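PDB 1YVU: hypothetical protein aq_1447, which cleaves RNA targets as a DNA-guided endonuclease, using short single-stranded DNA guides to bind complementary strands, with magnesium as the preferred metal for cleavage. Local coordinates for residues A[552-556]-A[585-591]; A[319-324]-A[485-491]. One frame throughout, in Å; residues are numbered along the deposited sequence.

Interaction 1: residues A[552-556]-A[585-591]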
loop_
_atom_site.group_PDB
_atom_site.type_symbol
_atom_site.label_atom_id
_atom_site.label_comp_id
_atom_site.label_asym_id
_atom_site.label_seq_id
_atom_site.Cartn_x
_atom_site.Cartn_y
_atom_site.Cartn_z
ATOM N N PHE A 552 -1.110 1.138 -24.602
ATOM C CA PHE A 552 -0.955 0.278 -25.755
ATOM C C PHE A 552 -0.508 0.996 -27.004
ATOM O O PHE A 552 0.394 0.510 -27.673
ATOM C CB PHE A 552 -2.234 -0.483 -25.986
ATOM C CG PHE A 552 -2.318 -1.733 -25.180
ATOM C CD1 PHE A 552 -2.812 -1.712 -23.863
ATOM C CD2 PHE A 552 -1.869 -2.940 -25.724
ATOM C CE1 PHE A 552 -2.861 -2.881 -23.099
ATOM C CE2 PHE A 552 -1.905 -4.130 -24.981
ATOM C CZ PHE A 552 -2.404 -4.109 -23.661
ATOM N N SER A 553 -1.073 2.186 -27.269
ATOM C CA SER A 553 -0.658 2.979 -28.432
ATOM C C SER A 553 0.775 3.470 -28.259
ATOM O O SER A 553 1.495 3.584 -29.239
ATOM C CB SER A 553 -1.609 4.135 -28.748
ATOM O OG SER A 553 -1.623 5.117 -27.737
ATOM N N LEU A 554 1.208 3.666 -27.012
ATOM C CA LEU A 554 2.590 4.067 -26.744
ATOM C C LEU A 554 3.528 2.895 -27.061
ATOM O O LEU A 554 4.582 3.116 -27.648
ATOM C CB LEU A 554 2.809 4.524 -25.290
ATOM C CG LEU A 554 4.241 5.014 -24.940
ATOM C CD1 LEU A 554 4.699 6.148 -25.852
ATOM C CD2 LEU A 554 4.347 5.445 -23.495
ATOM N N LEU A 555 3.121 1.660 -26.737
ATOM C CA LEU A 555 3.953 0.485 -27.019
ATOM C C LEU A 555 4.095 0.328 -28.514
ATOM O O LEU A 555 5.182 0.050 -29.012
ATOM C CB LEU A 555 3.374 -0.789 -26.407
ATOM C CG LEU A 555 3.594 -0.915 -24.890
ATOM C CD1 LEU A 555 2.636 -1.903 -24.290
ATOM C CD2 LEU A 555 5.019 -1.320 -24.576
ATOM N N GLU A 556 3.023 0.659 -29.231
ATOM C CA GLU A 556 3.003 0.589 -30.691
ATOM C C GLU A 556 3.941 1.657 -31.250
ATOM O O GLU A 556 4.745 1.364 -32.142
ATOM C CB GLU A 556 1.588 0.829 -31.218
ATOM C CG GLU A 556 1.382 0.508 -32.699
ATOM C CD GLU A 556 0.293 1.350 -33.346
ATOM O OE1 GLU A 556 0.452 1.689 -34.545
ATOM O OE2 GLU A 556 -0.708 1.688 -32.666
ATOM N N TYR A 585 -7.214 -5.130 -25.510
ATOM C CA TYR A 585 -6.183 -4.344 -26.194
ATOM C C TYR A 585 -4.976 -5.230 -26.470
ATOM O O TYR A 585 -4.104 -4.886 -27.268
ATOM C CB TYR A 585 -5.796 -3.119 -25.376
ATOM C CG TYR A 585 -6.679 -1.907 -25.603
ATOM C CD1 TYR A 585 -7.588 -1.470 -24.621
ATOM C CD2 TYR A 585 -6.634 -1.201 -26.820
ATOM C CE1 TYR A 585 -8.440 -0.366 -24.847
ATOM C CE2 TYR A 585 -7.474 -0.087 -27.063
ATOM C CZ TYR A 585 -8.373 0.324 -26.078
ATOM O OH TYR A 585 -9.163 1.423 -26.337
ATOM N N GLY A 586 -4.933 -6.373 -25.785
ATOM C CA GLY A 586 -3.893 -7.361 -26.005
ATOM C C GLY A 586 -4.306 -8.106 -27.270
ATOM O O GLY A 586 -3.471 -8.401 -28.116
ATOM N N GLU A 587 -5.618 -8.331 -27.424
ATOM C CA GLU A 587 -6.194 -9.025 -28.584
ATOM C C GLU A 587 -6.071 -8.165 -29.816
ATOM O O GLU A 587 -5.615 -8.644 -30.860
ATOM C CB GLU A 587 -7.677 -9.361 -28.355
ATOM C CG GLU A 587 -7.943 -10.761 -27.778
ATOM C CD GLU A 587 -9.287 -10.881 -27.033
ATOM O OE1 GLU A 587 -10.197 -10.030 -27.227
ATOM O OE2 GLU A 587 -9.429 -11.851 -26.245
ATOM N N LEU A 588 -6.412 -6.889 -29.641
ATOM C CA LEU A 588 -6.383 -5.858 -30.677
ATOM C C LEU A 588 -5.025 -5.560 -31.308
ATOM O O LEU A 588 -4.950 -5.407 -32.517
ATOM C CB LEU A 588 -6.978 -4.561 -30.130
ATOM C CG LEU A 588 -8.356 -4.101 -30.624
ATOM C CD1 LEU A 588 -9.207 -3.552 -29.467
ATOM C CD2 LEU A 588 -8.142 -3.050 -31.724
ATOM N N TYR A 589 -3.964 -5.485 -30.499
ATOM C CA TYR A 589 -2.606 -5.209 -31.000
ATOM C C TYR A 589 -1.794 -6.470 -31.216
ATOM O O TYR A 589 -0.619 -6.404 -31.620
ATOM C CB TYR A 589 -1.832 -4.318 -30.040
ATOM C CG TYR A 589 -2.290 -2.893 -29.956
ATOM C CD1 TYR A 589 -3.409 -2.553 -29.188
ATOM C CD2 TYR A 589 -1.585 -1.857 -30.599
ATOM C CE1 TYR A 589 -3.831 -1.205 -29.050
ATOM C CE2 TYR A 589 -1.995 -0.498 -30.461
ATOM C CZ TYR A 589 -3.122 -0.186 -29.679
ATOM O OH TYR A 589 -3.548 1.110 -29.492
ATOM N N GLY A 590 -2.409 -7.597 -30.864
ATOM C CA GLY A 590 -1.803 -8.906 -31.014
ATOM C C GLY A 590 -0.611 -9.153 -30.118
ATOM O O GLY A 590 0.397 -9.644 -30.608
ATOM N N TYR A 591 -0.702 -8.767 -28.841
ATOM C CA TYR A 591 0.389 -8.978 -27.859
ATOM C C TYR A 591 0.127 -10.176 -26.909
ATOM O O TYR A 591 -1.037 -10.512 -26.636
ATOM C CB TYR A 591 0.618 -7.720 -26.970
ATOM C CG TYR A 591 1.090 -6.448 -27.653
ATOM C CD1 TYR A 591 1.992 -6.486 -28.745
ATOM C CD2 TYR A 591 0.612 -5.184 -27.215
ATOM C CE1 TYR A 591 2.402 -5.289 -29.405
ATOM C CE2 TYR A 591 1.012 -3.960 -27.864
ATOM C CZ TYR A 591 1.907 -4.028 -28.963
ATOM O OH TYR A 591 2.263 -2.877 -29.653
#
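Within segments 552-556 and 585-591, the CA atoms of Phe-552 and Tyr-585 come nearest each other; the segments lie on helix 542-557 and at the C-terminal end of helix 576-589, two helices of the PIWI domain. The helical parts, 552-556 and 585-589, run in roughly the same direction, their axes 29° apart and 11.2 Å from each other at closest approach, a spacing filled by aromatic rings. Gly-590, with positive phi, is the C-prime residue of a Schellman motif in which Tyr-591 N bonds to Gly-586 O at 2.9 Å. The chain thereby turns out of the helix and brings Tyr-591 back to the contact.

Phe-552 sits at the centre of the aromatic cluster. Tyr-585 CB rests over one face of its ring in a CH-pi contact, 3.6 Å from the centroid, while the Tyr-585 ring is slid aside and barely overlaps it. Tyr-591 meets the Phe-552 ring rim to rim, CD2 against CE2 at 3.5 Å, with the planes 19° apart. The Tyr-589 ring lies obliquely, CE1 3.5 Å from Phe-552 CB. At its edge lies Glu-556 OE2, 3.4 Å from Tyr-589 CE2.

Beyond the cluster, the hydroxyl of Tyr-591 passes Leu-555 and is hydrogen-bonded to Phe-560 O. No hydrogen bond joins the two segments, and cohesion here comes from aromatic and apolar packing, with the Glu-556 carboxylate at the exposed margin.

Interaction 2: residues A[319-324]-A[485-491]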
loop_
_atom_site.group_PDB
_atom_site.type_symbol
_atom_site.label_atom_id
_atom_site.label_comp_id
_atom_site.label_asym_id
_atom_site.label_seq_id
_atom_site.Cartn_x
_atom_site.Cartn_y
_atom_site.Cartn_z
ATOM N N LYS A 319 18.481 -13.430 -11.781
ATOM C CA LYS A 319 19.621 -12.916 -12.519
ATOM C C LYS A 319 20.025 -11.524 -11.991
ATOM O O LYS A 319 19.434 -10.504 -12.341
ATOM C CB LYS A 319 19.297 -12.871 -14.001
ATOM C CG LYS A 319 18.884 -14.189 -14.638
ATOM C CD LYS A 319 20.024 -15.220 -14.694
ATOM C CE LYS A 319 19.589 -16.499 -15.448
ATOM N NZ LYS A 319 20.656 -17.556 -15.611
ATOM N N ASP A 320 20.999 -11.505 -11.089
ATOM C CA ASP A 320 21.476 -10.267 -10.467
ATOM C C ASP A 320 22.686 -9.627 -11.122
ATOM O O ASP A 320 23.132 -8.554 -10.706
ATOM C CB ASP A 320 21.765 -10.479 -8.974
ATOM C CG ASP A 320 22.296 -11.873 -8.651
ATOM O OD1 ASP A 320 22.850 -12.559 -9.551
ATOM O OD2 ASP A 320 22.132 -12.288 -7.482
ATOM N N THR A 321 23.191 -10.275 -12.163
ATOM C CA THR A 321 24.361 -9.779 -12.861
ATOM C C THR A 321 24.046 -8.569 -13.703
ATOM O O THR A 321 23.133 -8.581 -14.540
ATOM C CB THR A 321 25.044 -10.871 -13.710
ATOM O OG1 THR A 321 25.382 -11.982 -12.858
ATOM C CG2 THR A 321 26.326 -10.326 -14.357
ATOM N N VAL A 322 24.790 -7.514 -13.390
ATOM C CA VAL A 322 24.713 -6.233 -14.064
ATOM C C VAL A 322 26.025 -5.923 -14.803
ATOM O O VAL A 322 27.079 -6.461 -14.466
ATOM C CB VAL A 322 24.411 -5.107 -13.047
ATOM C CG1 VAL A 322 23.149 -5.431 -12.236
ATOM C CG2 VAL A 322 25.635 -4.822 -12.130
ATOM N N LEU A 323 25.956 -5.042 -15.792
ATOM C CA LEU A 323 27.135 -4.652 -16.556
ATOM C C LEU A 323 27.141 -3.186 -16.977
ATOM O O LEU A 323 26.084 -2.586 -17.122
ATOM C CB LEU A 323 27.343 -5.575 -17.773
ATOM C CG LEU A 323 26.262 -6.082 -18.743
ATOM C CD1 LEU A 323 25.470 -4.974 -19.442
ATOM C CD2 LEU A 323 26.957 -6.967 -19.777
ATOM N N ASP A 324 28.333 -2.626 -17.175
ATOM C CA ASP A 324 28.484 -1.232 -17.603
ATOM C C ASP A 324 28.588 -1.077 -19.144
ATOM O O ASP A 324 28.273 -2.023 -19.882
ATOM C CB ASP A 324 29.647 -0.554 -16.854
ATOM C CG ASP A 324 31.027 -0.989 -17.335
ATOM O OD1 ASP A 324 31.210 -2.100 -17.879
ATOM O OD2 ASP A 324 31.950 -0.191 -17.149
ATOM N N PRO A 485 24.544 3.806 -14.519
ATOM C CA PRO A 485 25.820 3.128 -14.248
ATOM C C PRO A 485 25.997 1.730 -14.816
ATOM O O PRO A 485 27.097 1.334 -15.240
ATOM C CB PRO A 485 25.882 3.117 -12.719
ATOM C CG PRO A 485 24.438 3.170 -12.312
ATOM C CD PRO A 485 23.844 4.123 -13.260
ATOM N N TYR A 486 24.890 1.013 -14.843
ATOM C CA TYR A 486 24.865 -0.350 -15.306
ATOM C C TYR A 486 23.453 -0.737 -15.694
ATOM O O TYR A 486 22.498 0.012 -15.422
ATOM C CB TYR A 486 25.373 -1.280 -14.179
ATOM C CG TYR A 486 24.693 -1.090 -12.826
ATOM C CD1 TYR A 486 23.451 -1.678 -12.546
ATOM C CD2 TYR A 486 25.253 -0.280 -11.848
ATOM C CE1 TYR A 486 22.783 -1.463 -11.333
ATOM C CE2 TYR A 486 24.587 -0.044 -10.611
ATOM C CZ TYR A 486 23.353 -0.634 -10.371
ATOM O OH TYR A 486 22.655 -0.373 -9.214
ATOM N N LYS A 487 23.325 -1.930 -16.270
ATOM C CA LYS A 487 22.036 -2.515 -16.648
ATOM C C LYS A 487 22.246 -3.997 -16.523
ATOM O O LYS A 487 23.383 -4.460 -16.580
ATOM C CB LYS A 487 21.576 -2.146 -18.069
ATOM C CG LYS A 487 22.395 -2.708 -19.228
ATOM C CD LYS A 487 21.863 -2.222 -20.561
ATOM C CE LYS A 487 22.621 -2.862 -21.702
ATOM N NZ LYS A 487 21.947 -2.580 -22.990
ATOM N N LEU A 488 21.152 -4.730 -16.342
ATOM C CA LEU A 488 21.170 -6.179 -16.198
ATOM C C LEU A 488 21.679 -6.846 -17.473
ATOM O O LEU A 488 21.528 -6.296 -18.569
ATOM C CB LEU A 488 19.768 -6.692 -15.843
ATOM C CG LEU A 488 19.204 -6.307 -14.481
ATOM C CD1 LEU A 488 17.707 -6.182 -14.554
ATOM C CD2 LEU A 488 19.625 -7.325 -13.418
ATOM N N LYS A 489 22.360 -7.974 -17.295
ATOM C CA LYS A 489 22.931 -8.742 -18.388
ATOM C C LYS A 489 21.891 -9.678 -18.969
ATOM O O LYS A 489 21.815 -9.845 -20.172
ATOM C CB LYS A 489 24.105 -9.554 -17.854
ATOM C CG LYS A 489 24.708 -10.571 -18.811
ATOM C CD LYS A 489 25.556 -11.516 -18.025
ATOM C CE LYS A 489 26.141 -12.567 -18.887
ATOM N NZ LYS A 489 27.618 -12.615 -18.648
ATOM N N GLU A 490 21.125 -10.317 -18.097
ATOM C CA GLU A 490 20.113 -11.258 -18.527
ATOM C C GLU A 490 18.983 -11.188 -17.514
ATOM O O GLU A 490 19.253 -10.913 -16.345
ATOM C CB GLU A 490 20.741 -12.670 -18.522
ATOM C CG GLU A 490 19.917 -13.797 -19.178
ATOM C CD GLU A 490 19.591 -13.545 -20.666
ATOM O OE1 GLU A 490 20.533 -13.285 -21.459
ATOM O OE2 GLU A 490 18.392 -13.597 -21.040
ATOM N N ILE A 491 17.730 -11.219 -17.976
ATOM C CA ILE A 491 16.577 -11.288 -17.070
ATOM C C ILE A 491 16.000 -12.613 -17.496
ATOM O O ILE A 491 15.831 -12.845 -18.702
ATOM C CB ILE A 491 15.502 -10.209 -17.301
ATOM C CG1 ILE A 491 15.952 -8.883 -16.700
ATOM C CG2 ILE A 491 14.167 -10.604 -16.637
ATOM C CD1 ILE A 491 15.027 -7.709 -17.004
#
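Three backbone hydrogen bonds join Thr-321 and Leu-323 of linker L2 to Lys-487 and Lys-489 of the PIWI domain. Leu-323 and Lys-487 form an antiparallel hydrogen-bonded pair: Leu-323 N to Lys-487 O spans 2.8 Å, and Lys-487 N to Leu-323 O spans 3.0 Å. Lys-489 N donates to Thr-321 O over 2.9 Å, nearly straight at 164°. Between these bonds, Val-322 and Leu-488 make a non-hydrogen-bonded pair, with their CA atoms 4.1 Å apart.

Leu-323 and Lys-487 share one face of the strand pair, where Leu-323 CD1 crosses the aliphatic part of the lysine, 3.8 Å from its CG. The lysine chain then runs extended to a salt bridge with Glu-527. Alongside, Thr-321 CG2 touches Lys-489 CD. Val-322 packs against the Tyr-486 ring, CB 3.6 Å from CD1. With its CG between the backbone N and the carbonyl carbon (chi1 51°), the tyrosine sets its ring beside Val-322, and its hydroxyl is hydrogen-bonded to Glu-475. Leu-488 CD2 comes within 3.4 Å of Lys-319 O, a carbonyl that accepts a hydrogen bond from Ser-661.

Strand 322-323 is the middle member of a small antiparallel sheet, with strand 487-488 along one edge and strand 329-330 along the other. Helix 337-342 covers the side bearing Val-322 and Tyr-486 through Phe-339 and Leu-340, while Asn-329 of strand 329-330 meets Leu-323 and Lys-489.

The two contacts follow one another along the chain: interaction 2 closes at residue 491, before interaction 1 opens at 552. Their centres are about 28 Å apart and their nearest atoms about 14 Å, so they do not touch. Both draw on the PIWI domain, but interaction 1 lies wholly within it, joining two helices of its RNase H fold beside strands 515-522 and 565-570, whereas interaction 2 pairs one of its short strands with linker L2. The Mid domain lies in sequence between the two partners of interaction 2. One contact thus packs two helices of the nuclease domain together and the other ties the PAZ lobe to the PIWI lobe, both away from the catalytic and metal-binding residues.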